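Local coordinates for mortality factor 4-like protein 1 (Homo sapiens, PDB 2F5K) that binds, through its chromo domain, histone H3 methylated at a lysine of its tail and probably takes part in chromatin-based gene regulation, at residues F55-G60 with N64-V69; R73-K76 with T80-Q83. All coordinates share one frame; numbering follows the deposited sequence.

The two contacts follow one another along the chain, contact 1 (55-60 with 64-69) closing before contact 2 (73-76 with 80-83) begins, and their centres lie about 16 Å apart on opposite sides of the chain's centre. Both draw on the same antiparallel sheet, whose outermost strands are 67-70 and 74-76: contact 1 pairs one of them with strand 51-58, and contact 2 joins the other to helix 79-98. The two contacts meet where one edge strand gives way to the next, with V69 CG1 3.3 Å from V74 CG2. This packing brings the two outermost strands together, consistent with the chromo domain barrel, and contact 2 attaches the C-terminal helix at the last strand.

Contact 1: residues F55-G60 with N64-V69; sequences FIHYSG and NWDEWV
Antiparallel backbone pairing with an aromatic and a polar flank defines this contact, which sits in the hairpin of strands 51-58 and 67-70. I56 and E67 form the hydrogen-bonded pair: I56 N donates to E67 O over 2.7 Å, and E67 N returns a more bent bond to I56 O. On the face of F55 and W68, the neighbouring non-hydrogen-bonded pair, the F55 CB methylene stands 3.4 Å from the centroid of the W68 six-membered ring, almost on its normal, a CH-pi contact. With CG anti to the backbone N (chi1 -177°), F55 carries its ring past the indole, and CD1 comes 3.3 Å from W68 NE1; the F55 ring and the indole five-membered ring are inclined by 43°, neither stacked nor edge-to-face. Further along, F55 CZ touches D66 CB.

The hairpin belongs to the chromo domain barrel of the SH3-like class, and its other face turns inward, where I56, Y58 and V69 all touch C31 of strand 28-32. I56 CD1 lies over the centre of the Y58 ring, while E67 CG reaches that ring's edge, 3.6 Å from CE1. Y58 OH and E67 OE1 are 2.9 Å apart, and R73 adds a long, weak ion pair to the same carboxylate oxygen.

Past the I56-E67 pair, D66 still lies close to H57, and a water links the two segments, accepting from Y58 N and donating to D66 OD1 over 2.6 Å. That same oxygen lies at the edge of the H57 imidazole, 3.0 Å from CD2, with carboxylate and ring planes 49° apart. H57 NE2 is hydrogen-bonded to W61 O in the connecting turn, which fixes how the ring is rotated.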
ATOM      1  N   PHE A  55      -8.460   4.155   3.834  1.00 60.10           N
ATOM      2  CA  PHE A  55      -9.219   3.556   2.759  1.00 57.88           C
ATOM      3  C   PHE A  55      -8.400   3.789   1.498  1.00 56.26           C
ATOM      4  O   PHE A  55      -7.981   4.917   1.217  1.00 55.42           O
ATOM      5  CB  PHE A  55     -10.623   4.162   2.671  1.00 57.60           C
ATOM      6  CG  PHE A  55     -11.484   3.533   1.616  1.00 57.26           C
ATOM      7  CD1 PHE A  55     -11.854   2.204   1.706  1.00 57.39           C
ATOM      8  CD2 PHE A  55     -11.911   4.274   0.521  1.00 56.86           C
ATOM      9  CE1 PHE A  55     -12.657   1.610   0.710  1.00 58.12           C
ATOM     10  CE2 PHE A  55     -12.705   3.702  -0.484  1.00 56.91           C
ATOM     11  CZ  PHE A  55     -13.079   2.367  -0.394  1.00 57.24           C
ATOM     12  N   ILE A  56      -8.140   2.732   0.737  1.00 54.82           N
ATOM     13  CA  ILE A  56      -7.296   2.933  -0.426  1.00 53.90           C
ATOM     14  C   ILE A  56      -7.791   2.442  -1.787  1.00 53.62           C
ATOM     15  O   ILE A  56      -8.437   1.389  -1.929  1.00 53.79           O
ATOM     16  CB  ILE A  56      -5.860   2.406  -0.183  1.00 53.79           C
ATOM     17  CG1 ILE A  56      -5.653   1.073  -0.861  1.00 53.22           C
ATOM     18  CG2 ILE A  56      -5.486   2.340   1.317  1.00 52.93           C
ATOM     19  CD1 ILE A  56      -4.314   0.964  -1.452  1.00 53.66           C
ATOM     20  N   HIS A  57      -7.446   3.208  -2.799  1.00 52.64           N
ATOM     21  CA  HIS A  57      -7.722   2.790  -4.149  1.00 52.86           C
ATOM     22  C   HIS A  57      -6.391   2.445  -4.782  1.00 52.53           C
ATOM     23  O   HIS A  57      -5.479   3.269  -4.822  1.00 52.28           O
ATOM     24  CB  HIS A  57      -8.425   3.888  -4.956  1.00 52.72           C
ATOM     25  CG  HIS A  57      -8.325   3.686  -6.432  1.00 53.67           C
ATOM     26  ND1 HIS A  57      -7.579   4.511  -7.246  1.00 54.65           N
ATOM     27  CD2 HIS A  57      -8.845   2.730  -7.240  1.00 54.61           C
ATOM     28  CE1 HIS A  57      -7.651   4.076  -8.492  1.00 54.83           C
ATOM     29  NE2 HIS A  57      -8.416   2.998  -8.516  1.00 54.64           N
ATOM     30  N   TYR A  58      -6.265   1.222  -5.255  1.00 52.60           N
ATOM     31  CA  TYR A  58      -5.035   0.845  -5.895  1.00 53.57           C
ATOM     32  C   TYR A  58      -5.110   1.378  -7.316  1.00 54.94           C
ATOM     33  O   TYR A  58      -6.094   1.127  -8.042  1.00 54.21           O
ATOM     34  CB  TYR A  58      -4.839  -0.656  -5.846  1.00 53.06           C
ATOM     35  CG  TYR A  58      -4.734  -1.198  -4.427  1.00 53.61           C
ATOM     36  CD1 TYR A  58      -5.886  -1.453  -3.672  1.00 53.10           C
ATOM     37  CD2 TYR A  58      -3.479  -1.454  -3.835  1.00 52.05           C
ATOM     38  CE1 TYR A  58      -5.799  -1.967  -2.382  1.00 52.80           C
ATOM     39  CE2 TYR A  58      -3.386  -1.958  -2.560  1.00 51.41           C
ATOM     40  CZ  TYR A  58      -4.551  -2.202  -1.830  1.00 52.26           C
ATOM     41  OH  TYR A  58      -4.491  -2.701  -0.565  1.00 51.07           O
ATOM     42  N   SER A  59      -4.087   2.144  -7.693  1.00 56.23           N
ATOM     43  CA  SER A  59      -4.070   2.765  -9.001  1.00 58.00           C
ATOM     44  C   SER A  59      -4.031   1.768 -10.132  1.00 59.22           C
ATOM     45  O   SER A  59      -3.317   0.767 -10.098  1.00 58.46           O
ATOM     46  CB  SER A  59      -2.968   3.812  -9.132  1.00 58.05           C
ATOM     47  OG  SER A  59      -1.794   3.379  -8.505  1.00 59.59           O
ATOM     48  N   GLY A  60      -4.842   2.048 -11.142  1.00 61.20           N
ATOM     49  CA  GLY A  60      -4.959   1.158 -12.275  1.00 63.86           C
ATOM     50  C   GLY A  60      -5.800  -0.043 -11.891  1.00 65.89           C
ATOM     51  O   GLY A  60      -5.868  -1.018 -12.625  1.00 66.06           O
ATOM     52  N   ASN A  64     -13.558  -1.914  -6.988  1.00 74.10           N
ATOM     53  CA  ASN A  64     -14.117  -2.914  -6.093  1.00 74.07           C
ATOM     54  C   ASN A  64     -13.072  -3.390  -5.109  1.00 73.64           C
ATOM     55  O   ASN A  64     -13.384  -3.706  -3.961  1.00 73.78           O
ATOM     56  CB  ASN A  64     -14.709  -4.093  -6.868  1.00 74.47           C
ATOM     57  CG  ASN A  64     -15.993  -3.726  -7.577  1.00 74.79           C
ATOM     58  OD1 ASN A  64     -16.801  -2.954  -7.063  1.00 74.90           O
ATOM     59  ND2 ASN A  64     -16.179  -4.263  -8.774  1.00 75.25           N
ATOM     60  N   TRP A  65     -11.826  -3.422  -5.571  1.00 72.99           N
ATOM     61  CA  TRP A  65     -10.690  -3.810  -4.742  1.00 72.04           C
ATOM     62  C   TRP A  65     -10.289  -2.724  -3.759  1.00 69.92           C
ATOM     63  O   TRP A  65      -9.424  -2.935  -2.905  1.00 69.75           O
ATOM     64  CB  TRP A  65      -9.505  -4.167  -5.613  1.00 73.28           C
ATOM     65  CG  TRP A  65      -9.785  -5.290  -6.546  1.00 76.90           C
ATOM     66  CD1 TRP A  65     -10.656  -5.290  -7.602  1.00 78.60           C
ATOM     67  CD2 TRP A  65      -9.181  -6.586  -6.526  1.00 79.88           C
ATOM     68  NE1 TRP A  65     -10.627  -6.508  -8.238  1.00 80.14           N
ATOM     69  CE2 TRP A  65      -9.727  -7.323  -7.598  1.00 81.03           C
ATOM     70  CE3 TRP A  65      -8.223  -7.203  -5.708  1.00 81.31           C
ATOM     71  CZ2 TRP A  65      -9.354  -8.643  -7.867  1.00 82.10           C
ATOM     72  CZ3 TRP A  65      -7.853  -8.511  -5.976  1.00 82.29           C
ATOM     73  CH2 TRP A  65      -8.418  -9.217  -7.044  1.00 82.68           C
ATOM     74  N   ASP A  66     -10.905  -1.558  -3.873  1.00 67.48           N
ATOM     75  CA  ASP A  66     -10.629  -0.498  -2.915  1.00 65.60           C
ATOM     76  C   ASP A  66     -10.888  -1.066  -1.517  1.00 64.19           C
ATOM     77  O   ASP A  66     -11.894  -1.734  -1.285  1.00 63.91           O
ATOM     78  CB  ASP A  66     -11.494   0.730  -3.178  1.00 65.52           C
ATOM     79  CG  ASP A  66     -11.027   1.548  -4.381  1.00 65.30           C
ATOM     80  OD1 ASP A  66     -10.392   1.014  -5.321  1.00 64.12           O
ATOM     81  OD2 ASP A  66     -11.263   2.764  -4.458  1.00 66.06           O
ATOM     82  N   GLU A  67      -9.970  -0.830  -0.591  1.00 62.43           N
ATOM     83  CA  GLU A  67     -10.113  -1.416   0.735  1.00 60.65           C
ATOM     84  C   GLU A  67      -9.547  -0.616   1.896  1.00 59.52           C
ATOM     85  O   GLU A  67      -8.776   0.330   1.720  1.00 58.62           O
ATOM     86  CB  GLU A  67      -9.494  -2.814   0.765  1.00 60.59           C
ATOM     87  CG  GLU A  67      -8.063  -2.900   0.262  1.00 60.06           C
ATOM     88  CD  GLU A  67      -7.373  -4.144   0.781  1.00 60.08           C
ATOM     89  OE1 GLU A  67      -6.486  -4.712   0.117  1.00 57.56           O
ATOM     90  OE2 GLU A  67      -7.739  -4.570   1.885  1.00 62.70           O
ATOM     91  N   TRP A  68      -9.957  -1.012   3.096  1.00 58.15           N
ATOM     92  CA  TRP A  68      -9.438  -0.406   4.302  1.00 57.18           C
ATOM     93  C   TRP A  68      -8.163  -1.124   4.662  1.00 56.11           C
ATOM     94  O   TRP A  68      -8.055  -2.343   4.484  1.00 56.48           O
ATOM     95  CB  TRP A  68     -10.452  -0.487   5.417  1.00 57.49           C
ATOM     96  CG  TRP A  68     -11.566   0.415   5.137  1.00 57.79           C
ATOM     97  CD1 TRP A  68     -12.722   0.109   4.470  1.00 57.58           C
ATOM     98  CD2 TRP A  68     -11.639   1.799   5.457  1.00 57.44           C
ATOM     99  NE1 TRP A  68     -13.519   1.222   4.383  1.00 57.15           N
ATOM    100  CE2 TRP A  68     -12.879   2.273   4.984  1.00 57.57           C
ATOM    101  CE3 TRP A  68     -10.794   2.689   6.121  1.00 57.24           C
ATOM    102  CZ2 TRP A  68     -13.281   3.591   5.140  1.00 57.41           C
ATOM    103  CZ3 TRP A  68     -11.186   3.978   6.272  1.00 57.96           C
ATOM    104  CH2 TRP A  68     -12.428   4.423   5.792  1.00 58.43           C
ATOM    105  N   VAL A  69      -7.183  -0.368   5.136  1.00 54.31           N
ATOM    106  CA  VAL A  69      -5.862  -0.925   5.387  1.00 52.73           C
ATOM    107  C   VAL A  69      -5.343  -0.277   6.646  1.00 50.87           C
ATOM    108  O   VAL A  69      -5.628   0.882   6.891  1.00 51.24           O
ATOM    109  CB  VAL A  69      -4.949  -0.623   4.163  1.00 52.98           C
ATOM    110  CG1 VAL A  69      -3.661   0.073   4.561  1.00 53.00           C
ATOM    111  CG2 VAL A  69      -4.689  -1.858   3.368  1.00 53.45           C
TER
HETATM  112  O   HOH W   1      -8.331  -0.331  -6.066  1.00 42.39           O

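Contact 2: residues R73-K76 with T80-Q83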
ATOM      1  N   ARG A  73       0.464  -0.980   6.552  1.00 40.60           N
ATOM      2  CA  ARG A  73       0.537  -1.510   5.200  1.00 39.89           C
ATOM      3  C   ARG A  73       0.801  -0.449   4.176  1.00 38.18           C
ATOM      4  O   ARG A  73       0.948  -0.734   2.996  1.00 37.22           O
ATOM      5  CB  ARG A  73      -0.706  -2.323   4.833  1.00 40.99           C
ATOM      6  CG  ARG A  73      -0.655  -3.694   5.381  1.00 42.44           C
ATOM      7  CD  ARG A  73      -1.913  -4.422   5.178  1.00 44.79           C
ATOM      8  NE  ARG A  73      -2.232  -4.521   3.766  1.00 44.90           N
ATOM      9  CZ  ARG A  73      -3.463  -4.756   3.313  1.00 42.89           C
ATOM     10  NH1 ARG A  73      -4.443  -4.939   4.191  1.00 38.58           N
ATOM     11  NH2 ARG A  73      -3.695  -4.814   2.002  1.00 41.66           N
ATOM     12  N   VAL A  74       0.883   0.780   4.650  1.00 37.08           N
ATOM     13  CA  VAL A  74       1.091   1.895   3.762  1.00 36.43           C
ATOM     14  C   VAL A  74       2.515   2.441   3.866  1.00 36.37           C
ATOM     15  O   VAL A  74       3.024   2.639   4.959  1.00 36.82           O
ATOM     16  CB  VAL A  74       0.088   2.998   4.053  1.00 36.04           C
ATOM     17  CG1 VAL A  74       0.208   4.101   3.030  1.00 34.63           C
ATOM     18  CG2 VAL A  74      -1.333   2.412   4.055  1.00 35.04           C
ATOM     19  N   LEU A  75       3.158   2.662   2.730  1.00 35.48           N
ATOM     20  CA  LEU A  75       4.520   3.198   2.734  1.00 35.01           C
ATOM     21  C   LEU A  75       4.537   4.442   1.887  1.00 35.17           C
ATOM     22  O   LEU A  75       3.768   4.577   0.914  1.00 34.82           O
ATOM     23  CB  LEU A  75       5.530   2.202   2.176  1.00 34.60           C
ATOM     24  CG  LEU A  75       5.889   0.956   3.004  1.00 34.22           C
ATOM     25  CD1 LEU A  75       6.797   0.047   2.224  1.00 29.55           C
ATOM     26  CD2 LEU A  75       6.599   1.448   4.250  1.00 34.19           C
ATOM     27  N   LYS A  76       5.404   5.359   2.293  1.00 35.08           N
ATOM     28  CA  LYS A  76       5.630   6.607   1.613  1.00 35.60           C
ATOM     29  C   LYS A  76       6.155   6.349   0.197  1.00 35.46           C
ATOM     30  O   LYS A  76       6.894   5.399  -0.035  1.00 34.93           O
ATOM     31  CB  LYS A  76       6.633   7.406   2.427  1.00 35.51           C
ATOM     32  CG  LYS A  76       6.178   8.794   2.732  1.00 38.22           C
ATOM     33  CD  LYS A  76       5.077   8.828   3.764  1.00 39.93           C
ATOM     34  CE  LYS A  76       4.495  10.217   3.872  1.00 41.45           C
ATOM     35  NZ  LYS A  76       3.286  10.179   4.719  1.00 43.23           N
ATOM     36  N   THR A  80      13.570   4.871  -1.514  1.00 34.50           N
ATOM     37  CA  THR A  80      13.795   3.693  -0.672  1.00 34.25           C
ATOM     38  C   THR A  80      12.658   2.661  -0.821  1.00 32.97           C
ATOM     39  O   THR A  80      12.905   1.466  -0.923  1.00 32.61           O
ATOM     40  CB  THR A  80      13.875   4.094   0.819  1.00 34.54           C
ATOM     41  OG1 THR A  80      15.123   4.724   1.077  1.00 37.52           O
ATOM     42  CG2 THR A  80      13.995   2.828   1.713  1.00 35.03           C
ATOM     43  N   ASN A  81      11.416   3.119  -0.758  1.00 32.39           N
ATOM     44  CA  ASN A  81      10.291   2.194  -0.907  1.00 33.56           C
ATOM     45  C   ASN A  81      10.075   1.686  -2.334  1.00 33.66           C
ATOM     46  O   ASN A  81       9.700   0.528  -2.520  1.00 33.59           O
ATOM     47  CB  ASN A  81       9.040   2.739  -0.264  1.00 33.49           C
ATOM     48  CG  ASN A  81       9.224   2.923   1.214  1.00 33.88           C
ATOM     49  OD1 ASN A  81       9.944   2.150   1.831  1.00 33.32           O
ATOM     50  ND2 ASN A  81       8.601   3.951   1.790  1.00 34.08           N
ATOM     51  N   LEU A  82      10.383   2.518  -3.333  1.00 33.89           N
ATOM     52  CA  LEU A  82      10.332   2.059  -4.733  1.00 34.85           C
ATOM     53  C   LEU A  82      11.358   0.948  -4.954  1.00 35.60           C
ATOM     54  O   LEU A  82      11.080  -0.011  -5.646  1.00 36.37           O
ATOM     55  CB  LEU A  82      10.550   3.219  -5.720  1.00 34.51           C
ATOM     56  CG  LEU A  82       9.349   4.134  -5.792  1.00 36.31           C
ATOM     57  CD1 LEU A  82       9.709   5.519  -6.361  1.00 38.55           C
ATOM     58  CD2 LEU A  82       8.202   3.453  -6.590  1.00 36.98           C
ATOM     59  N   GLN A  83      12.545   1.080  -4.358  1.00 35.83           N
ATOM     60  CA  GLN A  83      13.559   0.039  -4.440  1.00 36.43           C
ATOM     61  C   GLN A  83      13.050  -1.235  -3.764  1.00 36.44           C
ATOM     62  O   GLN A  83      13.327  -2.332  -4.205  1.00 35.94           O
ATOM     63  CB  GLN A  83      14.816   0.493  -3.694  1.00 36.80           C
ATOM     64  CG  GLN A  83      15.929  -0.484  -3.758  1.00 39.37           C
ATOM     65  CD  GLN A  83      16.261  -0.867  -5.198  1.00 43.07           C
ATOM     66  OE1 GLN A  83      16.018  -0.072  -6.144  1.00 44.57           O
ATOM     67  NE2 GLN A  83      16.821  -2.079  -5.377  1.00 42.07           N
TER
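L75 and N81 make the close-packed part of a small junction between strand 74-76 and the first turns of helix 79-98; only 138 Å² is buried in all. The N81 amide projects from the helix toward the strand, and the L75 side chain crosses it at about a right angle. L75 CB is 3.6 Å from N81 ND2, whereas the leucine's CD1 branch lies 3.8 Å from N81 OD1, so both ends of the amide are met by aliphatic carbon.

The polar part is a single bond: N81 ND2 donates to K76 O over 2.9 Å, nearly straight at 168°. The acceptor lies almost in the amide plane, and the donor is tilted 18° from the carbonyl plane. Holding CG anti to its carbonyl carbon (chi1 -62°), N81 brings ND2 onto the backbone of K76. Strand 74-76 is an edge strand of the antiparallel sheet that forms the chromo domain barrel, hydrogen-bonded to strand 28-32 through L75 and L30; N81 also touches L30, so this one asparagine touches two neighbouring strands.

The K76 side is looser. Its side chain approaches the helix segment only through CB, no nearer than 4.0 Å to N81 ND2, and the rest of the chain, bent at chi2, leads away from the helix to a salt bridge with E27 and a cation-pi contact with F23.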